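Local coordinates for protein FkbI (Streptomyces hygroscopicus, PDB 1R2J), which binds FAD and probably acts as an acyl-ACP dehydrogenase in making the methoxymalonyl extender unit of the polyketide FK520, at residues L222-C233 and L342-S350; L67-M75 and S184-A192. One frame throughout, in Å; residues are numbered along the deposited sequence.

Contact 1 of 2, residues L222-C233 and L342-S350. With FAD (flavin-adenine dinucleotide), chain B.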
loop_
_atom_site.group_PDB
_atom_site.type_symbol
_atom_site.label_atom_id
_atom_site.label_comp_id
_atom_site.label_asym_id
_atom_site.label_seq_id
_atom_site.Cartn_x
_atom_site.Cartn_y
_atom_site.Cartn_z
ATOM N N LEU A 222 5.325 8.319 3.679
ATOM C CA LEU A 222 5.246 7.016 4.333
ATOM C C LEU A 222 4.162 6.975 5.395
ATOM O O LEU A 222 3.667 5.903 5.723
ATOM C CB LEU A 222 6.592 6.636 4.958
ATOM C CG LEU A 222 7.647 6.043 4.022
ATOM C CD1 LEU A 222 8.908 5.718 4.808
ATOM C CD2 LEU A 222 7.097 4.785 3.363
ATOM N N ALA A 223 3.804 8.135 5.940
ATOM C CA ALA A 223 2.750 8.201 6.950
ATOM C C ALA A 223 1.530 7.548 6.313
ATOM O O ALA A 223 0.864 6.713 6.926
ATOM C CB ALA A 223 2.448 9.653 7.318
ATOM N N TYR A 224 1.231 7.939 5.078
ATOM C CA TYR A 224 0.128 7.321 4.362
ATOM C C TYR A 224 0.867 6.130 3.786
ATOM O O TYR A 224 2.051 6.228 3.483
ATOM C CB TYR A 224 -0.392 8.225 3.242
ATOM C CG TYR A 224 -1.728 7.779 2.685
ATOM C CD1 TYR A 224 -1.824 6.654 1.867
ATOM C CD2 TYR A 224 -2.903 8.457 3.013
ATOM C CE1 TYR A 224 -3.061 6.211 1.395
ATOM C CE2 TYR A 224 -4.148 8.016 2.540
ATOM C CZ TYR A 224 -4.213 6.895 1.737
ATOM O OH TYR A 224 -5.429 6.436 1.287
ATOM N N GLY A 225 0.205 5.003 3.630
ATOM C CA GLY A 225 0.935 3.857 3.123
ATOM C C GLY A 225 1.107 2.984 4.344
ATOM O O GLY A 225 0.687 1.834 4.346
ATOM N N ARG A 226 1.719 3.529 5.390
ATOM C CA ARG A 226 1.858 2.766 6.621
ATOM C C ARG A 226 0.445 2.612 7.169
ATOM O O ARG A 226 0.072 1.545 7.648
ATOM C CB ARG A 226 2.748 3.501 7.630
ATOM C CG ARG A 226 4.212 3.200 7.424
ATOM C CD ARG A 226 5.136 3.991 8.328
ATOM N NE ARG A 226 6.515 3.754 7.912
ATOM C CZ ARG A 226 7.538 4.551 8.189
ATOM N NH1 ARG A 226 7.348 5.658 8.892
ATOM N NH2 ARG A 226 8.752 4.234 7.755
ATOM N N LYS A 227 -0.343 3.682 7.071
ATOM C CA LYS A 227 -1.726 3.659 7.544
ATOM C C LYS A 227 -2.563 2.748 6.653
ATOM O O LYS A 227 -3.392 1.970 7.133
ATOM C CB LYS A 227 -2.319 5.072 7.529
ATOM C CG LYS A 227 -3.807 5.129 7.898
ATOM C CD LYS A 227 -4.321 6.574 7.973
ATOM C CE LYS A 227 -4.485 7.187 6.591
ATOM N NZ LYS A 227 -4.920 8.611 6.674
ATOM N N SER A 228 -2.328 2.850 5.351
ATOM C CA SER A 228 -3.054 2.060 4.373
ATOM C C SER A 228 -2.676 0.586 4.464
ATOM O O SER A 228 -3.538 -0.284 4.406
ATOM C CB SER A 228 -2.773 2.590 2.963
ATOM O OG SER A 228 -3.653 2.000 2.024
ATOM N N VAL A 229 -1.385 0.304 4.598
ATOM C CA VAL A 229 -0.940 -1.076 4.708
ATOM C C VAL A 229 -1.514 -1.692 5.975
ATOM O O VAL A 229 -1.918 -2.853 5.969
ATOM C CB VAL A 229 0.597 -1.188 4.747
ATOM C CG1 VAL A 229 1.016 -2.589 5.227
ATOM C CG2 VAL A 229 1.168 -0.924 3.355
ATOM N N ALA A 230 -1.558 -0.910 7.052
ATOM C CA ALA A 230 -2.091 -1.404 8.321
ATOM C C ALA A 230 -3.554 -1.847 8.147
ATOM O O ALA A 230 -3.939 -2.927 8.581
ATOM C CB ALA A 230 -1.975 -0.320 9.397
ATOM N N TRP A 231 -4.359 -1.014 7.495
ATOM C CA TRP A 231 -5.759 -1.352 7.262
ATOM C C TRP A 231 -5.844 -2.509 6.274
ATOM O O TRP A 231 -6.733 -3.351 6.370
ATOM C CB TRP A 231 -6.537 -0.142 6.719
ATOM C CG TRP A 231 -6.938 0.831 7.782
ATOM C CD1 TRP A 231 -6.442 2.091 7.974
ATOM C CD2 TRP A 231 -7.927 0.629 8.803
ATOM N NE1 TRP A 231 -7.065 2.686 9.049
ATOM C CE2 TRP A 231 -7.979 1.811 9.576
ATOM C CE3 TRP A 231 -8.776 -0.436 9.138
ATOM C CZ2 TRP A 231 -8.845 1.958 10.664
ATOM C CZ3 TRP A 231 -9.639 -0.287 10.223
ATOM C CH2 TRP A 231 -9.664 0.903 10.970
ATOM N N GLY A 232 -4.911 -2.549 5.332
ATOM C CA GLY A 232 -4.904 -3.625 4.364
ATOM C C GLY A 232 -4.718 -4.945 5.095
ATOM O O GLY A 232 -5.361 -5.951 4.768
ATOM N N CYS A 233 -3.848 -4.940 6.101
ATOM C CA CYS A 233 -3.581 -6.150 6.877
ATOM C C CYS A 233 -4.769 -6.572 7.713
ATOM O O CYS A 233 -4.975 -7.760 7.952
ATOM C CB CYS A 233 -2.350 -5.956 7.757
ATOM S SG CYS A 233 -0.857 -5.767 6.759
ATOM N N LEU A 342 5.027 -10.305 2.753
ATOM C CA LEU A 342 5.554 -9.100 2.120
ATOM C C LEU A 342 5.255 -7.839 2.935
ATOM O O LEU A 342 6.084 -6.936 3.003
ATOM C CB LEU A 342 4.994 -8.976 0.694
ATOM C CG LEU A 342 5.974 -9.263 -0.460
ATOM C CD1 LEU A 342 6.932 -10.388 -0.091
ATOM C CD2 LEU A 342 5.187 -9.615 -1.720
ATOM N N MET A 343 4.085 -7.788 3.568
ATOM C CA MET A 343 3.703 -6.632 4.378
ATOM C C MET A 343 4.631 -6.430 5.577
ATOM O O MET A 343 4.793 -5.308 6.053
ATOM C CB MET A 343 2.258 -6.773 4.854
ATOM C CG MET A 343 1.238 -6.823 3.712
ATOM S SD MET A 343 1.345 -5.396 2.613
ATOM C CE MET A 343 2.425 -6.046 1.323
ATOM N N GLU A 344 5.231 -7.514 6.066
ATOM C CA GLU A 344 6.164 -7.430 7.191
ATOM C C GLU A 344 7.487 -6.791 6.757
ATOM O O GLU A 344 8.263 -6.307 7.588
ATOM C CB GLU A 344 6.470 -8.826 7.743
ATOM C CG GLU A 344 5.381 -9.439 8.600
ATOM C CD GLU A 344 5.769 -10.811 9.140
ATOM O OE1 GLU A 344 5.870 -10.960 10.380
ATOM O OE2 GLU A 344 5.969 -11.737 8.321
ATOM N N ILE A 345 7.730 -6.805 5.450
ATOM C CA ILE A 345 8.953 -6.276 4.861
ATOM C C ILE A 345 8.857 -4.828 4.360
ATOM O O ILE A 345 9.795 -4.054 4.543
ATOM C CB ILE A 345 9.404 -7.196 3.688
ATOM C CG1 ILE A 345 9.717 -8.600 4.224
ATOM C CG2 ILE A 345 10.606 -6.592 2.970
ATOM C CD1 ILE A 345 9.695 -9.700 3.156
ATOM N N ILE A 346 7.728 -4.457 3.746
ATOM C CA ILE A 346 7.556 -3.101 3.195
ATOM C C ILE A 346 7.011 -2.030 4.147
ATOM O O ILE A 346 6.546 -2.339 5.241
ATOM C CB ILE A 346 6.646 -3.131 1.935
ATOM C CG1 ILE A 346 5.160 -3.168 2.328
ATOM C CG2 ILE A 346 6.959 -4.359 1.125
ATOM C CD1 ILE A 346 4.197 -3.041 1.127
ATOM N N GLU A 347 7.073 -0.772 3.702
ATOM C CA GLU A 347 6.600 0.384 4.470
ATOM C C GLU A 347 7.222 0.417 5.867
ATOM O O GLU A 347 6.550 0.710 6.855
ATOM C CB GLU A 347 5.068 0.354 4.578
ATOM C CG GLU A 347 4.343 0.478 3.236
ATOM C CD GLU A 347 4.194 1.909 2.768
ATOM O OE1 GLU A 347 3.771 2.113 1.613
ATOM O OE2 GLU A 347 4.488 2.832 3.558
ATOM N N GLY A 348 8.521 0.144 5.936
ATOM C CA GLY A 348 9.193 0.110 7.220
ATOM C C GLY A 348 9.091 -1.318 7.725
ATOM O O GLY A 348 8.064 -1.720 8.281
ATOM N N SER A 349 10.145 -2.095 7.497
ATOM C CA SER A 349 10.191 -3.499 7.916
ATOM C C SER A 349 9.959 -3.654 9.412
ATOM O O SER A 349 10.117 -2.700 10.178
ATOM C CB SER A 349 11.553 -4.104 7.584
ATOM O OG SER A 349 12.525 -3.633 8.510
ATOM N N SER A 350 9.595 -4.864 9.824
ATOM C CA SER A 350 9.374 -5.146 11.240
ATOM C C SER A 350 10.594 -4.678 12.037
ATOM O O SER A 350 10.455 -4.118 13.120
ATOM C CB SER A 350 9.170 -6.646 11.459
ATOM O OG SER A 350 8.039 -7.111 10.744
HETATM P PA FAD B . 17.214 -4.202 3.135
HETATM O O1A FAD B . 16.500 -2.942 3.296
HETATM O O2A FAD B . 18.221 -4.703 2.134
HETATM O O5B FAD B . 16.557 -5.456 3.714
HETATM C C5B FAD B . 17.158 -5.596 4.939
HETATM C C4B FAD B . 16.729 -6.704 5.838
HETATM O O4B FAD B . 17.646 -6.227 6.884
HETATM C C3B FAD B . 15.347 -6.401 6.323
HETATM O O3B FAD B . 14.811 -7.556 6.882
HETATM C C2B FAD B . 15.518 -5.340 7.303
HETATM O O2B FAD B . 14.524 -5.139 8.342
HETATM C C1B FAD B . 16.924 -5.604 7.917
HETATM N N9A FAD B . 17.573 -4.383 8.268
HETATM C C8A FAD B . 18.108 -3.337 7.469
HETATM N N7A FAD B . 18.629 -2.346 8.129
HETATM C C5A FAD B . 18.464 -2.694 9.455
HETATM C C6A FAD B . 18.807 -2.069 10.658
HETATM N N6A FAD B . 19.433 -0.884 10.706
HETATM N N1A FAD B . 18.485 -2.709 11.839
HETATM C C2A FAD B . 17.855 -3.906 11.830
HETATM N N3A FAD B . 17.473 -4.613 10.685
HETATM C C4A FAD B . 17.852 -3.867 9.534
HETATM N N1 FAD B . 9.371 0.719 -2.612
HETATM C C2 FAD B . 8.933 1.955 -3.093
HETATM O O2 FAD B . 9.658 2.967 -3.073
HETATM N N3 FAD B . 7.652 2.061 -3.616
HETATM C C4 FAD B . 6.724 0.993 -3.719
HETATM O O4 FAD B . 5.577 1.200 -4.219
HETATM C C4X FAD B . 7.185 -0.220 -3.259
HETATM N N5 FAD B . 6.253 -1.338 -3.381
HETATM C C5X FAD B . 6.691 -2.609 -2.952
HETATM C C6 FAD B . 5.863 -3.758 -3.054
HETATM C C7 FAD B . 6.268 -5.074 -2.675
HETATM C C7M FAD B . 5.308 -6.252 -2.827
HETATM C C8 FAD B . 7.589 -5.242 -2.173
HETATM C C8M FAD B . 8.168 -6.584 -1.763
HETATM C C9 FAD B . 8.421 -4.161 -2.035
HETATM C C9A FAD B . 8.005 -2.825 -2.390
HETATM N N10 FAD B . 8.878 -1.621 -2.268
HETATM C C10 FAD B . 8.499 -0.347 -2.707
HETATM C "C1'" FAD B . 10.061 -2.017 -1.634
HETATM C "C2'" FAD B . 9.955 -1.873 -0.011
HETATM O "O2'" FAD B . 10.261 -0.454 0.116
HETATM C "C3'" FAD B . 11.081 -2.599 0.473
HETATM O "O3'" FAD B . 10.604 -3.792 1.144
HETATM C "C4'" FAD B . 12.214 -2.201 1.452
HETATM O "O4'" FAD B . 12.882 -0.976 1.311
HETATM C "C5'" FAD B . 13.061 -3.324 1.078
HETATM O "O5'" FAD B . 14.428 -3.045 1.067
HETATM P P FAD B . 15.362 -4.236 0.479
HETATM O O1P FAD B . 15.825 -2.942 0.313
HETATM O O2P FAD B . 16.758 -4.651 -0.057
HETATM O O3P FAD B . 16.331 -4.321 1.782
#
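In the C-terminal helical domain of the acyl-CoA dehydrogenase fold, the turn that leaves helix 332-345 lays Glu-347 and Gly-348 against a kink in helix 219-248, at Gly-225 and Arg-226. Gly-225 takes a positive phi (106°) where the helical bonding breaks and, having no side chain, it lets the carboxylate lie directly on its backbone. Glu-347 CD lies 3.6 Å from Gly-225 C, and the carboxylate reaches on to Leu-222, where OE2 meets CD2 at 3.3 Å. Glu-347 CG, set beside the backbone N, packs 3.5 Å from Val-229 CG2, and the bend at chi2 (-83°) turns the carboxylate toward Gly-225 and Leu-222. Arg-226, extended from CG to NE, passes the carboxylate without a salt bridge, the two flat groups standing nearly perpendicular. It binds the backbone instead: NE donates to Glu-347 O (3.2 Å, 155° at the hydrogen). The acceptor lies near the guanidinium plane, whereas NE sits well above the carbonyl plane; Leu-222 CB covers one guanidinium face.

One turn further along helix 219-248, the contact becomes apolar. Val-229 CG1 meets the sulfur of Met-343 at 3.8 Å, and Cys-233 SG rests on the CB and CG of the same methionine. Lys-304 donates to the carbonyls of Met-343 and Gly-348, tying both ends of the turn to helix 297-322.

The same turn also lines the FAD pocket. Ile-346 places CG2 3.5 Å from flavin C8, and Ser-349 OG donates to the adenosine ribose oxygen O2B at 2.5 Å while also capping the next helix through Met-352 N. In medium-chain acyl-CoA dehydrogenases this helix-to-helix turn carries the catalytic glutamate, and the Glu-Gly sequence, here in the turn that packs against the flavin through Ile-346, is consistent with that active-site loop.

Contact 2 of 2, residues L67-M75 and S184-A192; sequences LCSSLRSVM and SGCRAAGHA. With FAD (flavin-adenine dinucleotide), chain B.
Cys-186 O, beside Ser-70 at the start of helix 69-88, is gripped from opposite faces of its carbonyl plane by Ala-189 N at 2.9 Å and His-191 NE2 at 2.8 Å. The first bond closes a type I beta turn from Cys-186 to Ala-189; the second helps set the rotation of the imidazole, with Cys-186 CB at the ring's edge. The helix enters the turn through one hydroxyl. With chi1 at -77°, Ser-70 OG stands beside its own backbone N, on the flank facing the turn, and accepts from Ala-188 N (2.9 Å, 146° at the hydrogen). Its CB lies over the peptide joining Ala-188 to Ala-189, and the methyl of Ala-188 packs against Ser-70 OG.

A helical turn on, Ser-73 CB meets Ala-189 CB at 4.0 Å. Its OG donates back to Ser-69 O, which also takes the bond from Ser-73 N. Cys-186 SG lies 3.8 Å from Ser-69 O. Cys-68 caps the helix, its sulfur accepting from Leu-71 N, and Arg-187 turns away to a salt bridge with Asp-20.

His-191 also reaches the cofactor, CE1 lying 3.4 Å from FAD C7M. Because NE2 is spent as a donor to Cys-186 O, the histidine is held by the turn while it meets the flavin near C6 and C7M through van der Waals contact.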
loop_
_atom_site.group_PDB
_atom_site.type_symbol
_atom_site.label_atom_id
_atom_site.label_comp_id
_atom_site.label_asym_id
_atom_site.label_seq_id
_atom_site.Cartn_x
_atom_site.Cartn_y
_atom_site.Cartn_z
ATOM N N LEU A 67 -10.404 -8.949 0.010
ATOM C CA LEU A 67 -10.777 -9.515 -1.290
ATOM C C LEU A 67 -9.559 -9.807 -2.168
ATOM O O LEU A 67 -9.415 -10.905 -2.706
ATOM C CB LEU A 67 -11.703 -8.548 -2.032
ATOM C CG LEU A 67 -12.997 -8.137 -1.329
ATOM C CD1 LEU A 67 -13.679 -7.027 -2.128
ATOM C CD2 LEU A 67 -13.910 -9.346 -1.185
ATOM N N CYS A 68 -8.694 -8.810 -2.318
ATOM C CA CYS A 68 -7.492 -8.942 -3.131
ATOM C C CYS A 68 -6.482 -7.909 -2.659
ATOM O O CYS A 68 -6.751 -6.709 -2.711
ATOM C CB CYS A 68 -7.826 -8.706 -4.610
ATOM S SG CYS A 68 -6.378 -8.510 -5.664
ATOM N N SER A 69 -5.320 -8.365 -2.203
ATOM C CA SER A 69 -4.307 -7.436 -1.709
ATOM C C SER A 69 -3.529 -6.737 -2.826
ATOM O O SER A 69 -2.853 -5.744 -2.576
ATOM C CB SER A 69 -3.345 -8.152 -0.747
ATOM O OG SER A 69 -4.044 -8.627 0.404
ATOM N N SER A 70 -3.604 -7.260 -4.049
ATOM C CA SER A 70 -2.931 -6.606 -5.175
ATOM C C SER A 70 -3.729 -5.330 -5.462
ATOM O O SER A 70 -3.167 -4.238 -5.617
ATOM C CB SER A 70 -2.938 -7.489 -6.428
ATOM O OG SER A 70 -1.983 -8.527 -6.360
ATOM N N LEU A 71 -5.048 -5.476 -5.528
ATOM C CA LEU A 71 -5.917 -4.337 -5.776
ATOM C C LEU A 71 -5.736 -3.334 -4.639
ATOM O O LEU A 71 -5.644 -2.127 -4.875
ATOM C CB LEU A 71 -7.379 -4.795 -5.857
ATOM C CG LEU A 71 -8.449 -3.713 -6.039
ATOM C CD1 LEU A 71 -8.153 -2.886 -7.286
ATOM C CD2 LEU A 71 -9.823 -4.377 -6.156
ATOM N N ARG A 72 -5.668 -3.849 -3.412
ATOM C CA ARG A 72 -5.491 -3.022 -2.219
ATOM C C ARG A 72 -4.186 -2.234 -2.332
ATOM O O ARG A 72 -4.122 -1.061 -1.960
ATOM C CB ARG A 72 -5.453 -3.919 -0.979
ATOM C CG ARG A 72 -5.785 -3.250 0.354
ATOM C CD ARG A 72 -4.624 -2.481 0.955
ATOM N NE ARG A 72 -3.321 -3.141 0.852
ATOM C CZ ARG A 72 -3.041 -4.383 1.237
ATOM N NH1 ARG A 72 -3.976 -5.174 1.764
ATOM N NH2 ARG A 72 -1.795 -4.829 1.116
ATOM N N SER A 73 -3.147 -2.882 -2.857
ATOM C CA SER A 73 -1.851 -2.226 -3.006
ATOM C C SER A 73 -1.932 -1.033 -3.957
ATOM O O SER A 73 -1.214 -0.047 -3.784
ATOM C CB SER A 73 -0.802 -3.227 -3.492
ATOM O OG SER A 73 -0.498 -4.163 -2.468
ATOM N N VAL A 74 -2.810 -1.127 -4.954
ATOM C CA VAL A 74 -2.992 -0.045 -5.914
ATOM C C VAL A 74 -3.625 1.139 -5.201
ATOM O O VAL A 74 -3.273 2.291 -5.462
ATOM C CB VAL A 74 -3.889 -0.483 -7.099
ATOM C CG1 VAL A 74 -4.106 0.682 -8.058
ATOM C CG2 VAL A 74 -3.228 -1.631 -7.838
ATOM N N MET A 75 -4.560 0.848 -4.296
ATOM C CA MET A 75 -5.235 1.885 -3.518
ATOM C C MET A 75 -4.218 2.587 -2.632
ATOM O O MET A 75 -4.283 3.803 -2.439
ATOM C CB MET A 75 -6.310 1.283 -2.610
ATOM C CG MET A 75 -7.452 0.604 -3.325
ATOM S SD MET A 75 -8.651 -0.095 -2.157
ATOM C CE MET A 75 -9.081 1.376 -1.176
ATOM N N SER A 184 6.799 -12.415 -5.640
ATOM C CA SER A 184 6.342 -13.499 -4.770
ATOM C C SER A 184 4.920 -13.317 -4.247
ATOM O O SER A 184 4.178 -14.289 -4.125
ATOM C CB SER A 184 7.301 -13.676 -3.588
ATOM O OG SER A 184 7.305 -12.528 -2.763
ATOM N N GLY A 185 4.545 -12.079 -3.937
ATOM C CA GLY A 185 3.207 -11.808 -3.428
ATOM C C GLY A 185 2.635 -10.548 -4.056
ATOM O O GLY A 185 3.363 -9.838 -4.755
ATOM N N CYS A 186 1.357 -10.253 -3.804
ATOM C CA CYS A 186 0.714 -9.078 -4.393
ATOM C C CYS A 186 1.075 -9.080 -5.889
ATOM O O CYS A 186 1.286 -8.035 -6.508
ATOM C CB CYS A 186 1.228 -7.799 -3.713
ATOM S SG CYS A 186 0.543 -7.463 -2.045
ATOM N N ARG A 187 1.127 -10.286 -6.449
ATOM C CA ARG A 187 1.516 -10.525 -7.834
ATOM C C ARG A 187 0.792 -9.780 -8.952
ATOM O O ARG A 187 1.307 -9.695 -10.067
ATOM C CB ARG A 187 1.483 -12.035 -8.103
ATOM C CG ARG A 187 2.330 -12.826 -7.116
ATOM C CD ARG A 187 2.520 -14.267 -7.552
ATOM N NE ARG A 187 1.275 -15.027 -7.539
ATOM C CZ ARG A 187 1.208 -16.332 -7.787
ATOM N NH1 ARG A 187 2.315 -17.004 -8.071
ATOM N NH2 ARG A 187 0.045 -16.965 -7.734
ATOM N N ALA A 188 -0.383 -9.234 -8.667
ATOM C CA ALA A 188 -1.119 -8.497 -9.685
ATOM C C ALA A 188 -1.063 -6.987 -9.443
ATOM O O ALA A 188 -1.776 -6.222 -10.094
ATOM C CB ALA A 188 -2.571 -8.965 -9.721
ATOM N N ALA A 189 -0.202 -6.562 -8.522
ATOM C CA ALA A 189 -0.084 -5.148 -8.183
ATOM C C ALA A 189 0.706 -4.299 -9.179
ATOM O O ALA A 189 0.845 -3.088 -8.991
ATOM C CB ALA A 189 0.512 -5.001 -6.797
ATOM N N GLY A 190 1.235 -4.931 -10.221
ATOM C CA GLY A 190 1.985 -4.197 -11.226
ATOM C C GLY A 190 3.293 -3.571 -10.773
ATOM O O GLY A 190 3.583 -2.430 -11.125
ATOM N N HIS A 191 4.087 -4.311 -10.006
ATOM C CA HIS A 191 5.377 -3.816 -9.523
ATOM C C HIS A 191 6.305 -3.646 -10.717
ATOM O O HIS A 191 6.281 -4.444 -11.645
ATOM C CB HIS A 191 6.013 -4.827 -8.563
ATOM C CG HIS A 191 5.074 -5.341 -7.520
ATOM N ND1 HIS A 191 4.643 -4.571 -6.463
ATOM C CD2 HIS A 191 4.443 -6.531 -7.400
ATOM C CE1 HIS A 191 3.783 -5.263 -5.737
ATOM N NE2 HIS A 191 3.644 -6.456 -6.286
ATOM N N ALA A 192 7.131 -2.611 -10.696
ATOM C CA ALA A 192 8.058 -2.400 -11.795
ATOM C C ALA A 192 9.174 -1.453 -11.396
ATOM O O ALA A 192 8.971 -0.552 -10.585
ATOM C CB ALA A 192 7.307 -1.851 -13.001
HETATM P PA FAD B . 17.214 -4.202 3.135
HETATM O O1A FAD B . 16.500 -2.942 3.296
HETATM O O2A FAD B . 18.221 -4.703 2.134
HETATM O O5B FAD B . 16.557 -5.456 3.714
HETATM C C5B FAD B . 17.158 -5.596 4.939
HETATM C C4B FAD B . 16.729 -6.704 5.838
HETATM O O4B FAD B . 17.646 -6.227 6.884
HETATM C C3B FAD B . 15.347 -6.401 6.323
HETATM O O3B FAD B . 14.811 -7.556 6.882
HETATM C C2B FAD B . 15.518 -5.340 7.303
HETATM O O2B FAD B . 14.524 -5.139 8.342
HETATM C C1B FAD B . 16.924 -5.604 7.917
HETATM N N9A FAD B . 17.573 -4.383 8.268
HETATM C C8A FAD B . 18.108 -3.337 7.469
HETATM N N7A FAD B . 18.629 -2.346 8.129
HETATM C C5A FAD B . 18.464 -2.694 9.455
HETATM C C6A FAD B . 18.807 -2.069 10.658
HETATM N N6A FAD B . 19.433 -0.884 10.706
HETATM N N1A FAD B . 18.485 -2.709 11.839
HETATM C C2A FAD B . 17.855 -3.906 11.830
HETATM N N3A FAD B . 17.473 -4.613 10.685
HETATM C C4A FAD B . 17.852 -3.867 9.534
HETATM N N1 FAD B . 9.371 0.719 -2.612
HETATM C C2 FAD B . 8.933 1.955 -3.093
HETATM O O2 FAD B . 9.658 2.967 -3.073
HETATM N N3 FAD B . 7.652 2.061 -3.616
HETATM C C4 FAD B . 6.724 0.993 -3.719
HETATM O O4 FAD B . 5.577 1.200 -4.219
HETATM C C4X FAD B . 7.185 -0.220 -3.259
HETATM N N5 FAD B . 6.253 -1.338 -3.381
HETATM C C5X FAD B . 6.691 -2.609 -2.952
HETATM C C6 FAD B . 5.863 -3.758 -3.054
HETATM C C7 FAD B . 6.268 -5.074 -2.675
HETATM C C7M FAD B . 5.308 -6.252 -2.827
HETATM C C8 FAD B . 7.589 -5.242 -2.173
HETATM C C8M FAD B . 8.168 -6.584 -1.763
HETATM C C9 FAD B . 8.421 -4.161 -2.035
HETATM C C9A FAD B . 8.005 -2.825 -2.390
HETATM N N10 FAD B . 8.878 -1.621 -2.268
HETATM C C10 FAD B . 8.499 -0.347 -2.707
HETATM C "C1'" FAD B . 10.061 -2.017 -1.634
HETATM C "C2'" FAD B . 9.955 -1.873 -0.011
HETATM O "O2'" FAD B . 10.261 -0.454 0.116
HETATM C "C3'" FAD B . 11.081 -2.599 0.473
HETATM O "O3'" FAD B . 10.604 -3.792 1.144
HETATM C "C4'" FAD B . 12.214 -2.201 1.452
HETATM O "O4'" FAD B . 12.882 -0.976 1.311
HETATM C "C5'" FAD B . 13.061 -3.324 1.078
HETATM O "O5'" FAD B . 14.428 -3.045 1.067
HETATM P P FAD B . 15.362 -4.236 0.479
HETATM O O1P FAD B . 15.825 -2.942 0.313
HETATM O O2P FAD B . 16.758 -4.651 -0.057
HETATM O O3P FAD B . 16.331 -4.321 1.782
#

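The two contacts, with centres about 13 Å apart, meet directly, through helix 69-88 of the N-terminal domain and the 184-192 loop of the middle domain. Arg-72 of contact 2 reaches into contact 1, its NH1 3.2 Å from Gly-232 CA and its NH2 3.5 Å from Met-343 SD. Leu-342 makes the second bridge, CD2 packing 3.4 Å from Gly-185 N. The same CD2 lies 3.5 Å from FAD C7M, a methyl also met by His-191, so residues of both contacts converge on the dimethylbenzene end of the flavin. Contact 1 alone extends along the cofactor to the adenosine ribose. Together they join parts of all three domains near one FAD, the flavin itself being touched by 342-350 and His-191.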